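Local structure of glycoprotein (Chandipura virus, 5MDM) at residues A[2-7]-A[389-394]; A[64-69]-A[76-81]. The protein probably attaches the virus to host receptors and, once acidified in the endosome, changes shape as a class III fusion glycoprotein to drive fusion of viral and endosomal membranes. All blocks are in the same frame, centred on the assembly; numbering follows the deposited sequence.

Interaction 1: A[2-7]-A[389-394]; sequences LSIAFP and HLIGMG
S3 and G392 form an antiparallel hydrogen-bonded pair through which the N-terminal strand 2-7 takes on the short strand 392-393 at one of its edges; along its other edge, L2, I4 and F6 bond through their backbones to strand 325-338. Two backbone hydrogen bonds close the ring of the pair: S3 N reaches G392 O at 2.9 Å, nearly straight at 174°, and G392 N returns to S3 O. G392 O also accepts a hydrogen bond from S3 OG, longer at 3.3 Å, with the donor above the carbonyl plane. Serine suits this place because its short side chain folds back onto the same acceptor as its own backbone N-H, while G392 opposite brings no side chain to the face where S3 lies. Apolar branches continue the contact beside the ring. I391 CG2, anti to its backbone N, meets L2 CB at 3.7 Å, and its other branch, through CG1, reaches I4 CG2 at 3.8 Å, so one beta-branched residue touches two strand residues with separate arms. L2 and M393 run side by side, pointing the same way, with L2 CD2 lying 3.9 Å from the thioether sulfur SD of M393. Residues 389-393 fall in a region assigned by similarity to trimerization. L2 also packs on P341 of the second subunit, and M393 on W388 of that subunit. The directional bonds, shared by two carbonyls, thus set the pairing at S3 and G392, while I391 and M393 add apolar contact on either side of G392 in sequence.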
loop_
_atom_site.group_PDB
_atom_site.type_symbol
_atom_site.label_atom_id
_atom_site.label_comp_id
_atom_site.label_asym_id
_atom_site.label_seq_id
_atom_site.Cartn_x
_atom_site.Cartn_y
_atom_site.Cartn_z
ATOM N N LEU A 2 -6.573 -4.425 -18.438
ATOM C CA LEU A 2 -5.326 -5.103 -18.756
ATOM C C LEU A 2 -4.859 -4.719 -20.152
ATOM O O LEU A 2 -5.589 -4.884 -21.131
ATOM C CB LEU A 2 -5.518 -6.612 -18.693
ATOM C CG LEU A 2 -5.967 -7.167 -17.350
ATOM C CD1 LEU A 2 -6.049 -8.672 -17.425
ATOM C CD2 LEU A 2 -5.014 -6.738 -16.259
ATOM N N SER A 3 -3.636 -4.211 -20.243
ATOM C CA SER A 3 -3.087 -3.828 -21.533
ATOM C C SER A 3 -1.842 -4.631 -21.859
ATOM O O SER A 3 -1.183 -5.164 -20.973
ATOM C CB SER A 3 -2.782 -2.336 -21.561
ATOM O OG SER A 3 -2.526 -1.868 -20.251
ATOM N N ILE A 4 -1.541 -4.736 -23.145
ATOM C CA ILE A 4 -0.321 -5.375 -23.601
ATOM C C ILE A 4 0.184 -4.586 -24.785
ATOM O O ILE A 4 -0.565 -3.816 -25.394
ATOM C CB ILE A 4 -0.569 -6.817 -24.077
ATOM C CG1 ILE A 4 -1.640 -6.838 -25.170
ATOM C CG2 ILE A 4 -0.958 -7.721 -22.916
ATOM C CD1 ILE A 4 -1.803 -8.182 -25.825
ATOM N N ALA A 5 1.459 -4.765 -25.102
ATOM C CA ALA A 5 1.997 -4.259 -26.352
ATOM C C ALA A 5 2.089 -5.462 -27.270
ATOM O O ALA A 5 2.683 -6.477 -26.910
ATOM C CB ALA A 5 3.357 -3.624 -26.144
ATOM N N PHE A 6 1.484 -5.350 -28.444
ATOM C CA PHE A 6 1.313 -6.500 -29.316
ATOM C C PHE A 6 1.475 -6.077 -30.772
ATOM O O PHE A 6 1.144 -4.949 -31.122
ATOM C CB PHE A 6 -0.078 -7.086 -29.082
ATOM C CG PHE A 6 -0.245 -8.480 -29.595
ATOM C CD1 PHE A 6 -0.889 -8.720 -30.796
ATOM C CD2 PHE A 6 0.246 -9.555 -28.875
ATOM C CE1 PHE A 6 -1.040 -10.006 -31.268
ATOM C CE2 PHE A 6 0.101 -10.840 -29.339
ATOM C CZ PHE A 6 -0.543 -11.069 -30.539
ATOM N N PRO A 7 1.998 -6.970 -31.626
ATOM C CA PRO A 7 2.087 -6.625 -33.050
ATOM C C PRO A 7 0.718 -6.249 -33.622
ATOM O O PRO A 7 -0.274 -6.924 -33.342
ATOM C CB PRO A 7 2.620 -7.913 -33.698
ATOM C CG PRO A 7 2.409 -8.988 -32.677
ATOM C CD PRO A 7 2.552 -8.304 -31.353
ATOM N N HIS A 389 3.507 -11.361 -17.327
ATOM C CA HIS A 389 4.451 -10.252 -17.264
ATOM C C HIS A 389 4.328 -9.309 -18.450
ATOM O O HIS A 389 4.777 -8.167 -18.378
ATOM C CB HIS A 389 5.883 -10.761 -17.138
ATOM C CG HIS A 389 6.437 -11.340 -18.400
ATOM N ND1 HIS A 389 7.228 -10.615 -19.265
ATOM C CD2 HIS A 389 6.328 -12.577 -18.939
ATOM C CE1 HIS A 389 7.579 -11.379 -20.284
ATOM N NE2 HIS A 389 7.044 -12.574 -20.111
ATOM N N LEU A 390 3.719 -9.784 -19.532
ATOM C CA LEU A 390 3.509 -8.962 -20.715
ATOM C C LEU A 390 2.324 -8.033 -20.520
ATOM O O LEU A 390 2.106 -7.105 -21.302
ATOM C CB LEU A 390 3.278 -9.836 -21.944
ATOM C CG LEU A 390 4.509 -10.554 -22.482
ATOM C CD1 LEU A 390 4.196 -11.170 -23.827
ATOM C CD2 LEU A 390 5.692 -9.603 -22.582
ATOM N N ILE A 391 1.566 -8.294 -19.465
ATOM C CA ILE A 391 0.358 -7.540 -19.172
ATOM C C ILE A 391 0.622 -6.455 -18.139
ATOM O O ILE A 391 1.318 -6.679 -17.148
ATOM C CB ILE A 391 -0.734 -8.471 -18.640
ATOM C CG1 ILE A 391 -0.937 -9.628 -19.613
ATOM C CG2 ILE A 391 -2.023 -7.708 -18.394
ATOM C CD1 ILE A 391 -2.019 -10.575 -19.203
ATOM N N GLY A 392 0.062 -5.277 -18.380
ATOM C CA GLY A 392 0.157 -4.181 -17.440
ATOM C C GLY A 392 -1.213 -3.685 -17.025
ATOM O O GLY A 392 -2.208 -3.891 -17.727
ATOM N N MET A 393 -1.259 -3.018 -15.878
ATOM C CA MET A 393 -2.506 -2.503 -15.331
ATOM C C MET A 393 -2.261 -1.279 -14.449
ATOM O O MET A 393 -1.245 -1.189 -13.761
ATOM C CB MET A 393 -3.189 -3.603 -14.522
ATOM C CG MET A 393 -2.188 -4.494 -13.804
ATOM S SD MET A 393 -2.948 -5.919 -13.027
ATOM C CE MET A 393 -4.094 -5.085 -11.941
ATOM N N GLY A 394 -3.194 -0.335 -14.480
ATOM C CA GLY A 394 -3.156 0.798 -13.575
ATOM C C GLY A 394 -2.079 1.826 -13.860
ATOM O O GLY A 394 -1.862 2.733 -13.057
#

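Interaction 2: A[64-69]-A[76-81]; sequences WVTTCD and KYITHS
T66 and H80 lie side by side, pointing the same way, as a non-hydrogen-bonded pair of two antiparallel strands. From T66 CB, which is 3.7 Å from H80 CD2, the side chain forks. OG1, anti to the carbonyl carbon (chi1 -64°), comes obliquely to the imidazole, 3.3 Å from CD2, and is hydrogen-bonded to P110 O in a nearby loop. CG2, anti to the backbone N, meets NE2 of the same ring at 3.5 Å and also I78 CG2 at 3.8 Å. Threonine thus serves both a polar and an apolar neighbour, and the H80 ring goes on to stack with F109. This is a beta hairpin of strands 56-69 and 77-85, in the fusion domain and in a region assigned by similarity to the fusion peptide. V65 with S81 and T67 with T79 each exchange two backbone bonds, whereas at D69 with Y77 the return bond from Y77 N to D69 O is weak at 3.5 Å. On the face of T66 and H80, C68 SG touches I78 CD1 at 3.6 Å and is joined in a disulfide to C114. On the other face T79 OG1 sits 3.4 Å from T67 CB; both residues are beta-branched, a shape that suits strands.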
loop_
_atom_site.group_PDB
_atom_site.type_symbol
_atom_site.label_atom_id
_atom_site.label_comp_id
_atom_site.label_asym_id
_atom_site.label_seq_id
_atom_site.Cartn_x
_atom_site.Cartn_y
_atom_site.Cartn_z
ATOM N N TRP A 64 -12.954 42.641 24.786
ATOM C CA TRP A 64 -13.316 42.344 26.163
ATOM C C TRP A 64 -13.506 43.665 26.898
ATOM O O TRP A 64 -12.563 44.441 27.055
ATOM C CB TRP A 64 -12.245 41.490 26.845
ATOM C CG TRP A 64 -12.107 40.100 26.278
ATOM C CD1 TRP A 64 -12.262 39.723 24.975
ATOM C CD2 TRP A 64 -11.797 38.905 27.005
ATOM N NE1 TRP A 64 -12.060 38.372 24.846
ATOM C CE2 TRP A 64 -11.774 37.846 26.078
ATOM C CE3 TRP A 64 -11.536 38.629 28.350
ATOM C CZ2 TRP A 64 -11.499 36.533 26.452
ATOM C CZ3 TRP A 64 -11.263 37.325 28.719
ATOM C CH2 TRP A 64 -11.246 36.295 27.774
ATOM N N VAL A 65 -14.735 43.917 27.334
ATOM C CA VAL A 65 -15.110 45.213 27.885
ATOM C C VAL A 65 -15.398 45.170 29.383
ATOM O O VAL A 65 -16.299 44.461 29.838
ATOM C CB VAL A 65 -16.343 45.784 27.157
ATOM C CG1 VAL A 65 -16.779 47.090 27.797
ATOM C CG2 VAL A 65 -16.041 45.980 25.681
ATOM N N THR A 66 -14.615 45.936 30.138
ATOM C CA THR A 66 -14.871 46.163 31.554
ATOM C C THR A 66 -15.593 47.492 31.714
ATOM O O THR A 66 -15.043 48.549 31.395
ATOM C CB THR A 66 -13.566 46.210 32.367
ATOM O OG1 THR A 66 -12.911 44.938 32.296
ATOM C CG2 THR A 66 -13.857 46.539 33.819
ATOM N N THR A 67 -16.828 47.434 32.200
ATOM C CA THR A 67 -17.659 48.626 32.316
ATOM C C THR A 67 -17.860 49.042 33.766
ATOM O O THR A 67 -18.258 48.232 34.605
ATOM C CB THR A 67 -19.039 48.420 31.654
ATOM O OG1 THR A 67 -18.866 47.975 30.301
ATOM C CG2 THR A 67 -19.831 49.719 31.661
ATOM N N CYS A 68 -17.582 50.311 34.052
ATOM C CA CYS A 68 -17.770 50.866 35.388
ATOM C C CYS A 68 -18.987 51.782 35.425
ATOM O O CYS A 68 -19.050 52.776 34.702
ATOM C CB CYS A 68 -16.522 51.638 35.827
ATOM S SG CYS A 68 -16.638 52.394 37.468
ATOM N N ASP A 69 -19.955 51.443 36.269
ATOM C CA ASP A 69 -21.151 52.264 36.416
ATOM C C ASP A 69 -21.144 53.033 37.734
ATOM O O ASP A 69 -21.232 52.444 38.812
ATOM C CB ASP A 69 -22.414 51.408 36.308
ATOM C CG ASP A 69 -23.684 52.228 36.442
ATOM O OD1 ASP A 69 -24.215 52.326 37.569
ATOM O OD2 ASP A 69 -24.149 52.779 35.422
ATOM N N LYS A 76 -19.798 50.503 43.672
ATOM C CA LYS A 76 -19.206 50.538 42.340
ATOM C C LYS A 76 -19.663 49.324 41.542
ATOM O O LYS A 76 -19.193 48.211 41.771
ATOM C CB LYS A 76 -17.679 50.552 42.430
ATOM C CG LYS A 76 -17.105 51.783 43.109
ATOM C CD LYS A 76 -15.598 51.668 43.265
ATOM C CE LYS A 76 -14.927 51.393 41.932
ATOM N NZ LYS A 76 -13.451 51.260 42.069
ATOM N N TYR A 77 -20.585 49.540 40.610
ATOM C CA TYR A 77 -21.118 48.445 39.808
ATOM C C TYR A 77 -20.265 48.198 38.566
ATOM O O TYR A 77 -20.308 48.967 37.606
ATOM C CB TYR A 77 -22.575 48.713 39.419
ATOM C CG TYR A 77 -23.263 47.531 38.770
ATOM C CD1 TYR A 77 -23.286 46.288 39.394
ATOM C CD2 TYR A 77 -23.900 47.659 37.542
ATOM C CE1 TYR A 77 -23.915 45.205 38.809
ATOM C CE2 TYR A 77 -24.534 46.581 36.949
ATOM C CZ TYR A 77 -24.536 45.356 37.587
ATOM O OH TYR A 77 -25.164 44.281 37.002
ATOM N N ILE A 78 -19.488 47.119 38.599
ATOM C CA ILE A 78 -18.631 46.752 37.479
ATOM C C ILE A 78 -19.193 45.541 36.747
ATOM O O ILE A 78 -19.483 44.515 37.363
ATOM C CB ILE A 78 -17.202 46.412 37.945
ATOM C CG1 ILE A 78 -16.654 47.511 38.858
ATOM C CG2 ILE A 78 -16.285 46.190 36.750
ATOM C CD1 ILE A 78 -16.456 48.834 38.169
ATOM N N THR A 79 -19.351 45.663 35.434
ATOM C CA THR A 79 -19.788 44.534 34.623
ATOM C C THR A 79 -18.705 44.140 33.631
ATOM O O THR A 79 -17.843 44.946 33.283
ATOM C CB THR A 79 -21.094 44.837 33.861
ATOM O OG1 THR A 79 -20.928 46.018 33.068
ATOM C CG2 THR A 79 -22.242 45.043 34.834
ATOM N N HIS A 80 -18.750 42.891 33.185
ATOM C CA HIS A 80 -17.786 42.388 32.218
ATOM C C HIS A 80 -18.501 41.759 31.029
ATOM O O HIS A 80 -19.298 40.837 31.195
ATOM C CB HIS A 80 -16.857 41.369 32.878
ATOM C CG HIS A 80 -15.840 41.978 33.793
ATOM N ND1 HIS A 80 -15.333 41.315 34.889
ATOM C CD2 HIS A 80 -15.228 43.187 33.768
ATOM C CE1 HIS A 80 -14.457 42.090 35.503
ATOM N NE2 HIS A 80 -14.373 43.229 34.842
ATOM N N SER A 81 -18.217 42.262 29.831
ATOM C CA SER A 81 -18.837 41.731 28.622
ATOM C C SER A 81 -17.792 41.390 27.566
ATOM O O SER A 81 -16.633 41.783 27.681
ATOM C CB SER A 81 -19.843 42.732 28.051
ATOM O OG SER A 81 -19.192 43.913 27.614
#

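How the interactions relate
From the N terminus, strand 2-7 comes first in the chain and its partner in interaction 1 follows 382 residues later, so 389-394 closes a loop of 381 residues. Interaction 2 is nested wholly within that loop and is local: only six residues separate 64-69 from 76-81. The two do not touch; their centres are 78 Å apart, on opposite sides of the chain's centre. Interaction 1 joins the N-terminal strand to a segment near the C-terminal end of the modelled chain, in a sheet with strand 325-338 and next to the second subunit, whereas interaction 2 builds a hairpin in the remote fusion domain, which strand 120-131 also borders.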